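Local coordinates for serine protease pet (Escherichia coli, PDB 4OM9), which is a secreted autotransporter serine protease and enterotoxin of enteroaggregative Escherichia coli, thought to cleave alpha-fodrin inside host cells, at residues L876-E881 / G914-T919; N833-L838 / R853-Q858; S789-I794 / K809-S814; M725-G730 / N745-T750. One frame throughout, in Å; residues are numbered along the deposited sequence.

Contact 1: residues L876-E881 / G914-T919; sequences LVDFIE and GFSDVT
The Phe-879 ring meets Val-918 with its edge: Val-918 CB lies in the ring plane, and CG1 sits close to that plane, 3.6 Å from Phe-879 CE2. The Phe-915 ring is also approached at its edge. Here the neighbour is the carboxylate oxygen Asp-878 OD2, 3.7 Å from Phe-915 CD2. The carboxylate and ring planes are 50° apart, and the two side chains cross at about a right angle. Asp-878 also leans on the stem of the aromatic residue, with OD2 3.3 Å from Phe-915 CB. The other oxygen, Asp-878 OD1, lies on the Val-918 side, 3.5 Å from Val-918 O. Both are acceptors, so this pair adds no attraction. No hydrogen bond joins the two segments, and the contact rests on van der Waals touches. Val-918 reaches the Phe-879 ring with CG1, the methyl anti to its own backbone N. The backbone of Asp-878 is hydrogen-bonded to Met-852 and Thr-854, which ties 876-881 to the chain at those two residues. Phe-879 also packs on Thr-854. This is a surface contact between irregular segments far along the C-terminal half of the chain. It is consistent with the C-terminal end of the right-handed parallel beta-helix stalk found in autotransporter passenger domains.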
loop_
_atom_site.group_PDB
_atom_site.type_symbol
_atom_site.label_atom_id
_atom_site.label_comp_id
_atom_site.label_asym_id
_atom_site.label_seq_id
_atom_site.Cartn_x
_atom_site.Cartn_y
_atom_site.Cartn_z
ATOM N N LEU A 876 -22.077 50.790 -13.346
ATOM C CA LEU A 876 -21.881 51.943 -12.345
ATOM C C LEU A 876 -20.531 52.841 -12.169
ATOM O O LEU A 876 -19.842 52.988 -13.146
ATOM C CB LEU A 876 -22.270 51.429 -10.972
ATOM C CG LEU A 876 -23.701 50.956 -10.823
ATOM C CD1 LEU A 876 -24.611 51.939 -11.511
ATOM C CD2 LEU A 876 -23.915 49.566 -11.385
ATOM N N VAL A 877 -20.186 53.430 -10.972
ATOM C CA VAL A 877 -19.028 54.429 -10.754
ATOM C C VAL A 877 -18.589 55.091 -9.363
ATOM O O VAL A 877 -19.444 55.219 -8.525
ATOM C CB VAL A 877 -19.357 55.750 -11.462
ATOM C CG1 VAL A 877 -19.357 55.638 -12.976
ATOM C CG2 VAL A 877 -20.638 56.343 -10.898
ATOM N N ASP A 878 -17.339 55.612 -9.165
ATOM C CA ASP A 878 -16.985 56.613 -8.053
ATOM C C ASP A 878 -15.551 57.289 -7.712
ATOM O O ASP A 878 -14.533 56.892 -8.235
ATOM C CB ASP A 878 -17.712 56.310 -6.759
ATOM C CG ASP A 878 -18.724 57.401 -6.392
ATOM O OD1 ASP A 878 -19.833 57.424 -6.958
ATOM O OD2 ASP A 878 -18.415 58.239 -5.529
ATOM N N PHE A 879 -15.514 58.292 -6.800
ATOM C CA PHE A 879 -14.762 59.589 -6.892
ATOM C C PHE A 879 -13.760 60.182 -5.836
ATOM O O PHE A 879 -13.319 59.485 -4.950
ATOM C CB PHE A 879 -15.784 60.709 -7.100
ATOM C CG PHE A 879 -16.668 60.531 -8.295
ATOM C CD1 PHE A 879 -16.154 60.108 -9.499
ATOM C CD2 PHE A 879 -18.013 60.803 -8.207
ATOM C CE1 PHE A 879 -16.971 59.950 -10.585
ATOM C CE2 PHE A 879 -18.831 60.654 -9.290
ATOM C CZ PHE A 879 -18.310 60.229 -10.480
ATOM N N ILE A 880 -13.431 61.493 -5.968
ATOM C CA ILE A 880 -12.627 62.255 -5.017
ATOM C C ILE A 880 -12.663 63.755 -5.325
ATOM O O ILE A 880 -11.763 64.487 -4.923
ATOM C CB ILE A 880 -11.147 61.787 -4.986
ATOM C CG1 ILE A 880 -10.778 61.037 -6.269
ATOM C CG2 ILE A 880 -10.878 60.924 -3.761
ATOM C CD1 ILE A 880 -9.399 60.419 -6.241
ATOM N N GLU A 881 -13.695 64.209 -6.038
ATOM C CA GLU A 881 -13.876 65.643 -6.292
ATOM C C GLU A 881 -15.205 66.133 -5.721
ATOM O O GLU A 881 -16.274 65.618 -6.062
ATOM C CB GLU A 881 -13.809 65.967 -7.791
ATOM C CG GLU A 881 -13.644 67.469 -8.095
ATOM C CD GLU A 881 -14.611 67.993 -9.166
ATOM O OE1 GLU A 881 -14.139 68.654 -10.116
ATOM O OE2 GLU A 881 -15.836 67.772 -9.047
ATOM N N GLY A 914 -24.523 53.554 -5.073
ATOM C CA GLY A 914 -23.187 54.004 -5.414
ATOM C C GLY A 914 -22.291 54.105 -4.197
ATOM O O GLY A 914 -22.486 53.399 -3.207
ATOM N N PHE A 915 -21.301 54.986 -4.271
ATOM C CA PHE A 915 -20.436 55.254 -3.132
ATOM C C PHE A 915 -21.019 56.393 -2.302
ATOM O O PHE A 915 -21.871 56.172 -1.442
ATOM C CB PHE A 915 -19.019 55.589 -3.598
ATOM C CG PHE A 915 -18.028 55.745 -2.478
ATOM C CD1 PHE A 915 -17.626 54.646 -1.732
ATOM C CD2 PHE A 915 -17.488 56.984 -2.179
ATOM C CE1 PHE A 915 -16.713 54.783 -0.702
ATOM C CE2 PHE A 915 -16.574 57.129 -1.152
ATOM C CZ PHE A 915 -16.186 56.027 -0.413
ATOM N N SER A 916 -20.571 57.614 -2.574
ATOM C CA SER A 916 -21.068 58.784 -1.862
ATOM C C SER A 916 -22.433 59.208 -2.393
ATOM O O SER A 916 -23.201 58.384 -2.892
ATOM C CB SER A 916 -20.077 59.945 -1.972
ATOM O OG SER A 916 -18.853 59.634 -1.329
ATOM N N ASP A 917 -22.731 60.497 -2.285
ATOM C CA ASP A 917 -24.009 61.025 -2.745
ATOM C C ASP A 917 -23.905 61.602 -4.151
ATOM O O ASP A 917 -24.685 62.470 -4.530
ATOM C CB ASP A 917 -24.525 62.096 -1.781
ATOM C CG ASP A 917 -24.937 61.522 -0.439
ATOM O OD1 ASP A 917 -24.407 60.457 -0.060
ATOM O OD2 ASP A 917 -25.791 62.137 0.236
ATOM N N VAL A 918 -22.942 61.112 -4.924
ATOM C CA VAL A 918 -22.724 61.617 -6.274
ATOM C C VAL A 918 -23.140 60.593 -7.324
ATOM O O VAL A 918 -22.499 59.556 -7.477
ATOM C CB VAL A 918 -21.252 61.997 -6.500
ATOM C CG1 VAL A 918 -21.124 62.888 -7.721
ATOM C CG2 VAL A 918 -20.690 62.697 -5.273
ATOM N N THR A 919 -24.210 60.892 -8.052
ATOM C CA THR A 919 -24.726 59.967 -9.055
ATOM C C THR A 919 -24.821 60.604 -10.436
ATOM O O THR A 919 -25.796 61.287 -10.741
ATOM C CB THR A 919 -26.117 59.431 -8.665
ATOM O OG1 THR A 919 -26.989 60.529 -8.366
ATOM C CG2 THR A 919 -26.016 58.520 -7.449
#

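Contact 2: residues N833-L838 / R853-Q858; sequences NIFNTL and RTNTQQ
Phe-835 reaches across to 853-858 near the C-terminal end of the beta-helical stalk of this autotransporter passenger domain, where the chain has no regular strands. From CB, chi1 -59° puts CG anti to the carbonyl carbon. On one flank, CD1 is 3.9 Å from Arg-853 O. Further out on that flank, CE1 comes to 3.5 Å from Thr-854 CA. On the other flank, CE2 lies 3.7 Å from Asn-855 OD1. At the tip, CZ touches the same Asn-855 oxygen, with the ring and amide planes 42° apart. Gln-858 O covers one face, 3.7 Å above the ring plane and offset toward the rim. The turn that forms this surface is held internally. Thr-854 OG1 donates to Gln-858 O from above the carbonyl plane. Asn-855 ND2 donates to Gln-858 OE1 at 164°, almost straight and in its own amide plane. Asn-833 crosses Asn-855 at about a right angle. Its OD1 is buried by the contact without a hydrogen-bonding partner in the model, and lies 4.0 Å from Asn-855 OD1.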
loop_
_atom_site.group_PDB
_atom_site.type_symbol
_atom_site.label_atom_id
_atom_site.label_comp_id
_atom_site.label_asym_id
_atom_site.label_seq_id
_atom_site.Cartn_x
_atom_site.Cartn_y
_atom_site.Cartn_z
ATOM N N ASN A 833 -4.992 57.203 -7.423
ATOM C CA ASN A 833 -5.212 57.851 -8.712
ATOM C C ASN A 833 -4.526 57.063 -9.824
ATOM O O ASN A 833 -4.053 57.635 -10.805
ATOM C CB ASN A 833 -4.715 59.302 -8.691
ATOM C CG ASN A 833 -5.851 60.319 -8.750
ATOM O OD1 ASN A 833 -7.007 60.009 -8.456
ATOM N ND2 ASN A 833 -5.517 61.545 -9.126
ATOM N N ILE A 834 -4.472 55.745 -9.653
ATOM C CA ILE A 834 -3.881 54.849 -10.642
ATOM C C ILE A 834 -4.980 53.997 -11.265
ATOM O O ILE A 834 -5.475 53.052 -10.655
ATOM C CB ILE A 834 -2.794 53.948 -10.020
ATOM C CG1 ILE A 834 -1.870 54.781 -9.128
ATOM C CG2 ILE A 834 -2.002 53.244 -11.109
ATOM C CD1 ILE A 834 -0.739 54.006 -8.506
ATOM N N PHE A 835 -5.358 54.347 -12.488
ATOM C CA PHE A 835 -6.528 53.773 -13.135
ATOM C C PHE A 835 -6.148 52.667 -14.113
ATOM O O PHE A 835 -5.095 52.731 -14.747
ATOM C CB PHE A 835 -7.311 54.882 -13.844
ATOM C CG PHE A 835 -7.771 55.971 -12.919
ATOM C CD1 PHE A 835 -8.944 55.832 -12.193
ATOM C CD2 PHE A 835 -7.019 57.122 -12.754
ATOM C CE1 PHE A 835 -9.361 56.824 -11.329
ATOM C CE2 PHE A 835 -7.431 58.117 -11.891
ATOM C CZ PHE A 835 -8.604 57.970 -11.180
ATOM N N ASN A 836 -7.012 51.662 -14.243
ATOM C CA ASN A 836 -6.675 50.463 -15.009
ATOM C C ASN A 836 -7.730 50.050 -16.025
ATOM O O ASN A 836 -8.892 50.429 -15.909
ATOM C CB ASN A 836 -6.416 49.297 -14.053
ATOM C CG ASN A 836 -5.225 49.541 -13.157
ATOM O OD1 ASN A 836 -4.171 49.978 -13.616
ATOM N ND2 ASN A 836 -5.390 49.273 -11.867
ATOM N N THR A 837 -7.320 49.253 -17.008
ATOM C CA THR A 837 -8.234 48.787 -18.048
ATOM C C THR A 837 -8.423 47.266 -18.064
ATOM O O THR A 837 -7.459 46.501 -18.136
ATOM C CB THR A 837 -7.765 49.243 -19.450
ATOM O OG1 THR A 837 -7.945 50.661 -19.583
ATOM C CG2 THR A 837 -8.570 48.557 -20.538
ATOM N N LEU A 838 -9.682 46.849 -17.978
ATOM C CA LEU A 838 -10.088 45.477 -18.254
ATOM C C LEU A 838 -10.363 45.374 -19.752
ATOM O O LEU A 838 -10.992 46.260 -20.321
ATOM C CB LEU A 838 -11.338 45.111 -17.444
ATOM C CG LEU A 838 -11.735 43.665 -17.111
ATOM C CD1 LEU A 838 -13.096 43.651 -16.422
ATOM C CD2 LEU A 838 -11.748 42.733 -18.317
ATOM N N ARG A 853 -14.041 53.540 -11.424
ATOM C CA ARG A 853 -13.626 54.750 -10.727
ATOM C C ARG A 853 -13.153 55.847 -11.672
ATOM O O ARG A 853 -12.793 55.583 -12.816
ATOM C CB ARG A 853 -12.510 54.437 -9.729
ATOM C CG ARG A 853 -12.822 53.326 -8.750
ATOM C CD ARG A 853 -11.682 53.153 -7.757
ATOM N NE ARG A 853 -10.389 53.001 -8.422
ATOM C CZ ARG A 853 -9.215 53.232 -7.841
ATOM N NH1 ARG A 853 -9.164 53.636 -6.579
ATOM N NH2 ARG A 853 -8.089 53.071 -8.523
ATOM N N THR A 854 -13.172 57.079 -11.166
ATOM C CA THR A 854 -12.558 58.239 -11.808
ATOM C C THR A 854 -12.555 59.387 -10.809
ATOM O O THR A 854 -13.387 59.420 -9.900
ATOM C CB THR A 854 -13.293 58.668 -13.082
ATOM O OG1 THR A 854 -12.657 59.828 -13.632
ATOM C CG2 THR A 854 -14.743 58.999 -12.771
ATOM N N ASN A 855 -11.616 60.317 -10.951
ATOM C CA ASN A 855 -11.639 61.512 -10.111
ATOM C C ASN A 855 -12.512 62.609 -10.742
ATOM O O ASN A 855 -13.368 63.171 -10.060
ATOM C CB ASN A 855 -10.215 62.019 -9.826
ATOM C CG ASN A 855 -9.443 62.371 -11.086
ATOM O OD1 ASN A 855 -8.816 61.509 -11.705
ATOM N ND2 ASN A 855 -9.467 63.651 -11.459
ATOM N N THR A 856 -12.312 62.882 -12.033
ATOM C CA THR A 856 -13.159 63.808 -12.797
ATOM C C THR A 856 -12.719 63.937 -14.252
ATOM O O THR A 856 -13.514 63.730 -15.176
ATOM C CB THR A 856 -13.179 65.237 -12.193
ATOM O OG1 THR A 856 -13.934 65.234 -10.976
ATOM C CG2 THR A 856 -13.822 66.229 -13.167
ATOM N N GLN A 857 -11.459 64.310 -14.448
ATOM C CA GLN A 857 -10.949 64.626 -15.776
ATOM C C GLN A 857 -10.043 63.505 -16.269
ATOM O O GLN A 857 -9.495 63.568 -17.369
ATOM C CB GLN A 857 -10.202 65.967 -15.753
ATOM C CG GLN A 857 -10.209 66.733 -17.076
ATOM C CD GLN A 857 -10.671 68.179 -16.917
ATOM O OE1 GLN A 857 -11.466 68.493 -16.032
ATOM N NE2 GLN A 857 -10.169 69.063 -17.775
ATOM N N GLN A 858 -9.897 62.477 -15.442
ATOM C CA GLN A 858 -9.049 61.336 -15.771
ATOM C C GLN A 858 -9.754 60.020 -15.443
ATOM O O GLN A 858 -9.934 59.672 -14.275
ATOM C CB GLN A 858 -7.717 61.411 -15.021
ATOM C CG GLN A 858 -6.730 62.440 -15.578
ATOM C CD GLN A 858 -6.984 63.851 -15.078
ATOM O OE1 GLN A 858 -7.571 64.052 -14.016
ATOM N NE2 GLN A 858 -6.538 64.840 -15.847
#

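Contact 3: residues S789-I794 / K809-S814; sequences SYQGSI and KVTGNS
Gly-792 O is the main acceptor of this contact, facing the turn at Val-810 to Gly-812. Thr-811 N donates to it at 2.3 Å, too short for the length to be trusted. Gly-812 N adds a weak bond of 3.2 Å at a bent 127°. The Thr-811 hydroxyl lies between its backbone N and carbonyl carbon (chi1 48°), which places OG1 3.0 Å from Gly-792 O. That bond is weak, and its proton has another acceptor within reach. Val-810 CA adds a CA-H...O contact to the same oxygen. The peptide bond before Gly-792 is cis, and this residue has no side chain where the turn presses close. The next donor, Ser-793 N, is satisfied within its own segment by Tyr-790 OH. That hydroxyl is itself bonded to Gly-751 O of the neighbouring strand 747-755. Ile-794 N gives a weak but straight bond of 168° to Ser-814 OG. Ser-814 OG in turn donates to Gly-812 O at 2.9 Å, from above the carbonyl plane. This hydroxyl therefore accepts across the contact and donates within its own segment. Asn-813 OD1 instead accepts from Thr-837 N of segment 833-838. The chemistry implies that backbone groups and small hydroxyls join the end of strand 788-791 to the next coil of the stalk, mostly through weak bonds.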
loop_
_atom_site.group_PDB
_atom_site.type_symbol
_atom_site.label_atom_id
_atom_site.label_comp_id
_atom_site.label_asym_id
_atom_site.label_seq_id
_atom_site.Cartn_x
_atom_site.Cartn_y
_atom_site.Cartn_z
ATOM N N SER A 789 -14.401 35.795 -3.297
ATOM C CA SER A 789 -13.741 37.031 -3.684
ATOM C C SER A 789 -12.335 36.713 -4.164
ATOM O O SER A 789 -11.703 35.768 -3.686
ATOM C CB SER A 789 -13.705 38.035 -2.530
ATOM O OG SER A 789 -12.683 37.705 -1.606
ATOM N N TYR A 790 -11.878 37.497 -5.133
ATOM C CA TYR A 790 -10.536 37.418 -5.666
ATOM C C TYR A 790 -9.957 38.815 -5.779
ATOM O O TYR A 790 -10.716 39.788 -5.883
ATOM C CB TYR A 790 -10.529 36.719 -7.032
ATOM C CG TYR A 790 -9.250 36.963 -7.786
ATOM C CD1 TYR A 790 -8.105 36.230 -7.504
ATOM C CD2 TYR A 790 -9.170 37.969 -8.741
ATOM C CE1 TYR A 790 -6.925 36.477 -8.171
ATOM C CE2 TYR A 790 -8.001 38.221 -9.409
ATOM C CZ TYR A 790 -6.884 37.480 -9.122
ATOM O OH TYR A 790 -5.722 37.748 -9.799
ATOM N N GLN A 791 -8.627 38.929 -5.754
ATOM C CA GLN A 791 -7.964 40.189 -6.141
ATOM C C GLN A 791 -6.484 39.999 -6.472
ATOM O O GLN A 791 -5.755 39.383 -5.718
ATOM C CB GLN A 791 -8.125 41.269 -5.048
ATOM C CG GLN A 791 -7.504 40.912 -3.717
ATOM C CD GLN A 791 -7.101 42.176 -2.956
ATOM O OE1 GLN A 791 -6.126 42.844 -3.320
ATOM N NE2 GLN A 791 -7.858 42.519 -1.919
ATOM N N GLY A 792 -6.046 40.547 -7.601
ATOM C CA GLY A 792 -6.922 41.305 -8.471
ATOM C C GLY A 792 -6.281 41.766 -9.760
ATOM O O GLY A 792 -6.418 42.922 -10.121
ATOM N N SER A 793 -5.588 40.869 -10.455
ATOM C CA SER A 793 -5.024 41.199 -11.762
ATOM C C SER A 793 -4.870 39.956 -12.635
ATOM O O SER A 793 -4.098 39.059 -12.309
ATOM C CB SER A 793 -3.677 41.898 -11.598
ATOM O OG SER A 793 -2.950 41.889 -12.811
ATOM N N ILE A 794 -5.595 39.913 -13.751
ATOM C CA ILE A 794 -5.586 38.734 -14.618
ATOM C C ILE A 794 -5.075 39.014 -16.031
ATOM O O ILE A 794 -5.793 39.569 -16.867
ATOM C CB ILE A 794 -6.990 38.118 -14.748
ATOM C CG1 ILE A 794 -7.582 37.826 -13.380
ATOM C CG2 ILE A 794 -6.946 36.849 -15.589
ATOM C CD1 ILE A 794 -9.009 37.366 -13.443
ATOM N N LYS A 809 -11.756 42.926 -7.075
ATOM C CA LYS A 809 -11.615 44.351 -6.874
ATOM C C LYS A 809 -10.692 44.952 -7.943
ATOM O O LYS A 809 -10.543 46.166 -8.030
ATOM C CB LYS A 809 -11.089 44.628 -5.468
ATOM C CG LYS A 809 -11.718 43.765 -4.367
ATOM C CD LYS A 809 -11.474 44.406 -3.002
ATOM C CE LYS A 809 -12.091 43.624 -1.853
ATOM N NZ LYS A 809 -11.131 42.631 -1.287
ATOM N N VAL A 810 -10.089 44.076 -8.745
ATOM C CA VAL A 810 -9.182 44.431 -9.849
ATOM C C VAL A 810 -8.105 45.458 -9.502
ATOM O O VAL A 810 -8.360 46.650 -9.506
ATOM C CB VAL A 810 -9.954 44.959 -11.057
ATOM C CG1 VAL A 810 -9.026 45.047 -12.251
ATOM C CG2 VAL A 810 -11.127 44.054 -11.371
ATOM N N THR A 811 -6.890 44.983 -9.235
ATOM C CA THR A 811 -5.794 45.848 -8.799
ATOM C C THR A 811 -4.789 46.144 -9.905
ATOM O O THR A 811 -3.797 46.838 -9.676
ATOM C CB THR A 811 -5.020 45.235 -7.591
ATOM O OG1 THR A 811 -4.703 43.855 -7.847
ATOM C CG2 THR A 811 -5.834 45.343 -6.306
ATOM N N GLY A 812 -5.038 45.619 -11.098
ATOM C CA GLY A 812 -4.128 45.844 -12.205
ATOM C C GLY A 812 -4.759 45.711 -13.577
ATOM O O GLY A 812 -5.881 45.218 -13.715
ATOM N N ASN A 813 -4.028 46.166 -14.591
ATOM C CA ASN A 813 -4.439 46.018 -15.984
ATOM C C ASN A 813 -4.600 44.560 -16.382
ATOM O O ASN A 813 -3.614 43.838 -16.515
ATOM C CB ASN A 813 -3.423 46.680 -16.916
ATOM C CG ASN A 813 -3.679 48.160 -17.102
ATOM O OD1 ASN A 813 -4.773 48.650 -16.842
ATOM N ND2 ASN A 813 -2.664 48.878 -17.560
ATOM N N SER A 814 -5.841 44.127 -16.573
ATOM C CA SER A 814 -6.114 42.741 -16.937
ATOM C C SER A 814 -6.590 42.631 -18.387
ATOM O O SER A 814 -7.598 43.234 -18.759
ATOM C CB SER A 814 -7.159 42.146 -15.991
ATOM O OG SER A 814 -7.053 42.712 -14.697
#

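Contact 4: residues M725-G730 / N745-T750; sequences MFYAAG and NQASVT
Tyr-727 and Ser-748 lie on adjacent parallel strands of the right-handed beta-helix typical of autotransporter passenger domains. The axes of 725-729 and 747-750 come within 4.7 Å of each other, and their directions differ by 15°. Four backbone hydrogen bonds join them. Tyr-727 N binds Ser-748 O at 2.9 Å, and Tyr-727 O receives Thr-750 N at 2.7 Å. Ser-748 N to Met-725 O and Ala-729 N to Thr-750 O complete the pairing. Met-725, Tyr-727, Ala-747 and Val-749 share one face, and all four are buried. Ala-747 CB lies in the plane of the Tyr-727 ring, at its edge, 4.0 Å from CE2. Val-749 CG2 is equally close to Tyr-727 CD2. On the other face the edge of the Phe-726 ring meets Ser-748 CB. Further out, Tyr-727 OH is hydrogen-bonded to Thr-712 O, and its side chain rests on Leu-697 of strand 697-699. Val-749 packs on Tyr-790 of strand 788-791, and Ser-748 OG pairs with Ser-789 OG. The Met-725 chain bends at chi2 and again at chi3 (-86°), where CE is placed 3.3 Å from Gln-746 O.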
loop_
_atom_site.group_PDB
_atom_site.type_symbol
_atom_site.label_atom_id
_atom_site.label_comp_id
_atom_site.label_asym_id
_atom_site.label_seq_id
_atom_site.Cartn_x
_atom_site.Cartn_y
_atom_site.Cartn_z
ATOM N N MET A 725 -12.069 30.670 4.395
ATOM C CA MET A 725 -10.628 30.866 4.622
ATOM C C MET A 725 -9.938 31.657 3.483
ATOM O O MET A 725 -10.599 32.104 2.547
ATOM C CB MET A 725 -9.939 29.511 4.833
ATOM C CG MET A 725 -10.545 28.325 4.096
ATOM S SD MET A 725 -10.003 28.225 2.391
ATOM C CE MET A 725 -11.175 29.301 1.565
ATOM N N PHE A 726 -8.619 31.839 3.565
ATOM C CA PHE A 726 -7.902 32.684 2.597
ATOM C C PHE A 726 -6.857 31.959 1.751
ATOM O O PHE A 726 -6.277 30.965 2.168
ATOM C CB PHE A 726 -7.178 33.841 3.299
ATOM C CG PHE A 726 -7.896 34.399 4.489
ATOM C CD1 PHE A 726 -9.211 34.821 4.398
ATOM C CD2 PHE A 726 -7.236 34.526 5.705
ATOM C CE1 PHE A 726 -9.855 35.341 5.500
ATOM C CE2 PHE A 726 -7.878 35.044 6.809
ATOM C CZ PHE A 726 -9.186 35.452 6.708
ATOM N N TYR A 727 -6.589 32.502 0.569
ATOM C CA TYR A 727 -5.461 32.056 -0.237
ATOM C C TYR A 727 -4.660 33.247 -0.731
ATOM O O TYR A 727 -5.105 33.971 -1.622
ATOM C CB TYR A 727 -5.921 31.227 -1.432
ATOM C CG TYR A 727 -6.781 30.047 -1.076
ATOM C CD1 TYR A 727 -6.213 28.840 -0.681
ATOM C CD2 TYR A 727 -8.165 30.137 -1.142
ATOM C CE1 TYR A 727 -7.002 27.759 -0.352
ATOM C CE2 TYR A 727 -8.960 29.067 -0.830
ATOM C CZ TYR A 727 -8.378 27.879 -0.433
ATOM O OH TYR A 727 -9.186 26.809 -0.111
ATOM N N ALA A 728 -3.480 33.453 -0.156
ATOM C CA ALA A 728 -2.575 34.488 -0.634
ATOM C C ALA A 728 -1.387 33.854 -1.346
ATOM O O ALA A 728 -0.809 32.871 -0.862
ATOM C CB ALA A 728 -2.101 35.363 0.517
ATOM N N ALA A 729 -1.045 34.406 -2.504
ATOM C CA ALA A 729 0.192 34.057 -3.187
ATOM C C ALA A 729 0.882 35.334 -3.649
ATOM O O ALA A 729 0.547 35.885 -4.695
ATOM C CB ALA A 729 -0.076 33.132 -4.360
ATOM N N GLY A 730 1.831 35.806 -2.850
ATOM C CA GLY A 730 2.531 37.045 -3.116
ATOM C C GLY A 730 3.157 37.092 -4.495
ATOM O O GLY A 730 3.192 38.148 -5.131
ATOM N N ASN A 745 -17.008 28.545 -3.108
ATOM C CA ASN A 745 -17.453 28.177 -1.764
ATOM C C ASN A 745 -16.709 28.878 -0.637
ATOM O O ASN A 745 -15.943 28.252 0.082
ATOM C CB ASN A 745 -17.342 26.664 -1.571
ATOM C CG ASN A 745 -18.590 25.929 -2.014
ATOM O OD1 ASN A 745 -18.759 25.619 -3.195
ATOM N ND2 ASN A 745 -19.478 25.648 -1.067
ATOM N N GLN A 746 -16.954 30.174 -0.486
ATOM C CA GLN A 746 -16.368 30.973 0.591
ATOM C C GLN A 746 -14.843 30.925 0.558
ATOM O O GLN A 746 -14.181 30.630 1.554
ATOM C CB GLN A 746 -16.917 30.520 1.944
ATOM C CG GLN A 746 -18.355 30.974 2.165
ATOM C CD GLN A 746 -18.994 30.352 3.382
ATOM O OE1 GLN A 746 -18.393 29.518 4.053
ATOM N NE2 GLN A 746 -20.222 30.757 3.677
ATOM N N ALA A 747 -14.309 31.221 -0.621
ATOM C CA ALA A 747 -12.884 31.336 -0.849
ATOM C C ALA A 747 -12.507 32.790 -1.106
ATOM O O ALA A 747 -13.102 33.442 -1.957
ATOM C CB ALA A 747 -12.470 30.471 -2.021
ATOM N N SER A 748 -11.517 33.292 -0.379
ATOM C CA SER A 748 -11.006 34.636 -0.609
ATOM C C SER A 748 -9.570 34.571 -1.128
ATOM O O SER A 748 -8.656 34.241 -0.387
ATOM C CB SER A 748 -11.078 35.463 0.671
ATOM O OG SER A 748 -10.485 36.732 0.480
ATOM N N VAL A 749 -9.385 34.890 -2.403
ATOM C CA VAL A 749 -8.129 34.635 -3.100
ATOM C C VAL A 749 -7.381 35.911 -3.463
ATOM O O VAL A 749 -7.874 36.731 -4.239
ATOM C CB VAL A 749 -8.375 33.841 -4.393
ATOM C CG1 VAL A 749 -7.061 33.516 -5.087
ATOM C CG2 VAL A 749 -9.159 32.586 -4.091
ATOM N N THR A 750 -6.180 36.069 -2.916
ATOM C CA THR A 750 -5.363 37.243 -3.201
ATOM C C THR A 750 -4.148 36.827 -4.032
ATOM O O THR A 750 -3.647 35.714 -3.892
ATOM C CB THR A 750 -4.915 37.953 -1.887
ATOM O OG1 THR A 750 -6.068 38.350 -1.136
ATOM C CG2 THR A 750 -4.071 39.191 -2.171
#

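The four contacts step along the stalk toward its C-terminal end. The centres of contacts 4, 3, 2 and 1 lie about 34, 44, 59 and 62 Å from the centre of the chain. Contact 4 is buried and contact 3 partly so. Contacts 2 and 1 are at the surface. Contact 4 ends on strand 747-755, and contact 3 begins on its neighbour 788-791, where Gln-791 N probably bonds to Val-749 O. Regular strand pairing in contact 4 gives way to irregular, mostly weak bonds of backbone and hydroxyl groups in contact 3. Contacts 2 and 1 have no clear hydrogen bond across them and rest on side-chain touches, with a phenylalanine in each. Contact 2 touches both contact 3 and contact 1.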